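Local coordinates for UDP-glucose:anthocyanidin 3-O-glucosyltransferase (Clitoria ternatea, PDB 4REL), which belongs to the GT-B-fold superfamily of glycosyltransferases, built from two Rossmann-like domains that face each other across a cleft, at residues V275-E281 and R362-G366. Coordinates in Å, arbitrary orientation, origin at the centre of the assembly. Numbering follows the deposited sequence.
Sequences VSPPPQE and RPFFG. With KMP (3,5,7-trihydroxy-2-(4-hydroxyphenyl)-4H-chromen-4-one), chain B.
A bidentate salt bridge joins the first turn of a helix to a loop that reaches a ligand: Arg-362 NH2 gives a hydrogen bond to Glu-281 OE1 (2.7 Å) and Arg-362 NE one to Glu-281 OE2 (2.9 Å), both nearly straight. Arg-362 (chi1 t, chi2 m, chi3 t) also turns its NH1 back to Pro-363 O, 2.7 Å away, and Glu-281 OE2 additionally accepts from Phe-390 N. The segments run in opposite senses, with Glu-281 beside Arg-362 at one end and, at the other, Val-275 and Phe-365 with CA atoms 7.2 Å apart. Residues 275-278 are extended; Pro-278 is then the N-cap of helix 279-292, its O receiving Glu-281 N at 2.8 Å. Between the two ends, Phe-364 (chi1 m) packs against the prolines, with CE1 3.8 Å from Pro-278 CD and CZ 4.2 Å from Pro-277 CB. Phe-365 (chi1 t) sets CD1 3.5 Å from Val-275 CG2, and its ring edge meets KMP, CE2 lying 3.2 Å from C19. Gly-366 follows at phi 60°, psi -131°, where a CB would crowd KMP. This illustrates how Rossmann-like domains build sites from loops at the carboxyl ends of parallel strands: the loop after 359-361 reaches KMP, and that after 266-270 packs behind it. Arg-362 balances the buried Glu-281 charge remote from KMP, leaving the contact's ligand-facing part apolar.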
loop_
_atom_site.group_PDB
_atom_site.type_symbol
_atom_site.label_atom_id
_atom_site.label_comp_id
_atom_site.label_asym_id
_atom_site.label_seq_id
_atom_site.Cartn_x
_atom_site.Cartn_y
_atom_site.Cartn_z
ATOM N N VAL A 275 10.777 7.011 -2.069
ATOM C CA VAL A 275 12.199 6.952 -2.374
ATOM C C VAL A 275 12.426 7.672 -3.697
ATOM O O VAL A 275 11.657 7.494 -4.641
ATOM C CB VAL A 275 12.722 5.496 -2.428
ATOM C CG1 VAL A 275 14.147 5.445 -2.946
ATOM C CG2 VAL A 275 12.658 4.871 -1.049
ATOM N N SER A 276 13.450 8.519 -3.749
ATOM C CA SER A 276 13.806 9.196 -4.987
ATOM C C SER A 276 14.420 8.197 -5.958
ATOM O O SER A 276 15.333 7.452 -5.599
ATOM C CB SER A 276 14.791 10.336 -4.718
ATOM O OG SER A 276 15.140 11.004 -5.921
ATOM N N PRO A 277 13.912 8.166 -7.195
ATOM C CA PRO A 277 14.528 7.291 -8.191
ATOM C C PRO A 277 15.897 7.850 -8.537
ATOM O O PRO A 277 16.080 9.073 -8.485
ATOM C CB PRO A 277 13.592 7.419 -9.389
ATOM C CG PRO A 277 12.999 8.784 -9.243
ATOM C CD PRO A 277 12.844 9.003 -7.766
ATOM N N PRO A 278 16.858 6.972 -8.854
ATOM C CA PRO A 278 18.156 7.465 -9.323
ATOM C C PRO A 278 17.933 8.380 -10.516
ATOM O O PRO A 278 17.162 8.019 -11.412
ATOM C CB PRO A 278 18.871 6.186 -9.775
ATOM C CG PRO A 278 18.262 5.104 -8.950
ATOM C CD PRO A 278 16.811 5.501 -8.763
ATOM N N PRO A 279 18.588 9.548 -10.536
ATOM C CA PRO A 279 18.404 10.462 -11.668
ATOM C C PRO A 279 18.645 9.800 -13.024
ATOM O O PRO A 279 17.950 10.123 -13.984
ATOM C CB PRO A 279 19.441 11.567 -11.412
ATOM C CG PRO A 279 20.368 11.018 -10.364
ATOM C CD PRO A 279 19.531 10.086 -9.543
ATOM N N GLN A 280 19.600 8.877 -13.103
ATOM C CA GLN A 280 19.863 8.205 -14.370
ATOM C C GLN A 280 18.669 7.364 -14.835
ATOM O O GLN A 280 18.464 7.180 -16.032
ATOM C CB GLN A 280 21.146 7.358 -14.299
ATOM C CG GLN A 280 21.138 6.239 -13.256
ATOM C CD GLN A 280 21.708 6.669 -11.912
ATOM O OE1 GLN A 280 21.561 7.820 -11.492
ATOM N NE2 GLN A 280 22.365 5.736 -11.229
ATOM N N GLU A 281 17.871 6.865 -13.897
ATOM C CA GLU A 281 16.667 6.126 -14.278
ATOM C C GLU A 281 15.540 7.054 -14.706
ATOM O O GLU A 281 14.731 6.695 -15.568
ATOM C CB GLU A 281 16.213 5.183 -13.161
ATOM C CG GLU A 281 17.017 3.913 -13.138
ATOM C CD GLU A 281 16.542 2.935 -12.108
ATOM O OE1 GLU A 281 17.256 2.755 -11.103
ATOM O OE2 GLU A 281 15.468 2.328 -12.306
ATOM N N ARG A 362 9.002 -1.657 -11.612
ATOM C CA ARG A 362 10.365 -1.421 -11.157
ATOM C C ARG A 362 10.296 -1.193 -9.654
ATOM O O ARG A 362 10.185 -0.054 -9.201
ATOM C CB ARG A 362 10.968 -0.201 -11.866
ATOM C CG ARG A 362 12.507 -0.152 -11.907
ATOM C CD ARG A 362 13.103 -0.130 -10.503
ATOM N NE ARG A 362 14.446 0.435 -10.413
ATOM C CZ ARG A 362 15.246 0.264 -9.365
ATOM N NH1 ARG A 362 14.839 -0.459 -8.327
ATOM N NH2 ARG A 362 16.452 0.820 -9.351
ATOM N N PRO A 363 10.381 -2.275 -8.873
ATOM C CA PRO A 363 10.287 -2.126 -7.413
ATOM C C PRO A 363 11.541 -1.450 -6.848
ATOM O O PRO A 363 12.654 -1.755 -7.293
ATOM C CB PRO A 363 10.153 -3.575 -6.917
ATOM C CG PRO A 363 10.745 -4.428 -8.009
ATOM C CD PRO A 363 10.569 -3.673 -9.303
ATOM N N PHE A 364 11.360 -0.549 -5.886
ATOM C CA PHE A 364 12.471 0.230 -5.355
ATOM C C PHE A 364 12.771 -0.079 -3.895
ATOM O O PHE A 364 13.922 -0.036 -3.472
ATOM C CB PHE A 364 12.177 1.736 -5.480
ATOM C CG PHE A 364 12.369 2.292 -6.876
ATOM C CD1 PHE A 364 13.638 2.594 -7.350
ATOM C CD2 PHE A 364 11.278 2.532 -7.701
ATOM C CE1 PHE A 364 13.820 3.113 -8.629
ATOM C CE2 PHE A 364 11.453 3.048 -8.982
ATOM C CZ PHE A 364 12.725 3.336 -9.442
ATOM N N PHE A 365 11.732 -0.392 -3.130
ATOM C CA PHE A 365 11.795 -0.253 -1.684
ATOM C C PHE A 365 10.817 -1.207 -0.990
ATOM O O PHE A 365 9.779 -1.536 -1.547
ATOM C CB PHE A 365 11.448 1.208 -1.361
ATOM C CG PHE A 365 11.368 1.516 0.093
ATOM C CD1 PHE A 365 12.501 1.900 0.796
ATOM C CD2 PHE A 365 10.157 1.453 0.757
ATOM C CE1 PHE A 365 12.429 2.197 2.146
ATOM C CE2 PHE A 365 10.079 1.738 2.104
ATOM C CZ PHE A 365 11.214 2.114 2.802
ATOM N N GLY A 366 11.144 -1.643 0.225
ATOM C CA GLY A 366 10.195 -2.391 1.039
ATOM C C GLY A 366 9.706 -3.686 0.423
ATOM O O GLY A 366 10.512 -4.495 -0.049
HETATM C C1 KMP B . 8.671 -3.884 4.109
HETATM C C2 KMP B . 7.413 -3.341 3.911
HETATM C C3 KMP B . 7.243 -1.876 4.019
HETATM C C4 KMP B . 8.417 -1.035 4.329
HETATM C C5 KMP B . 9.637 -1.672 4.516
HETATM C C6 KMP B . 9.756 -3.061 4.407
HETATM C C9 KMP B . 5.922 -1.240 3.814
HETATM C C10 KMP B . 5.842 0.233 3.943
HETATM C C11 KMP B . 7.092 0.996 4.266
HETATM C C14 KMP B . 7.104 2.485 4.411
HETATM C C15 KMP B . 5.932 3.230 4.525
HETATM C C16 KMP B . 5.983 4.609 4.656
HETATM C C17 KMP B . 7.207 5.258 4.669
HETATM C C18 KMP B . 8.381 4.524 4.559
HETATM C C19 KMP B . 8.327 3.143 4.434
HETATM O O12 KMP B . 8.292 0.331 4.435
HETATM O O13 KMP B . 4.914 -1.935 3.544
HETATM O O24 KMP B . 7.251 6.614 4.793
HETATM O O27 KMP B . 4.635 0.832 3.747
HETATM O O29 KMP B . 10.977 -3.630 4.600
HETATM O O30 KMP B . 6.339 -4.127 3.621
#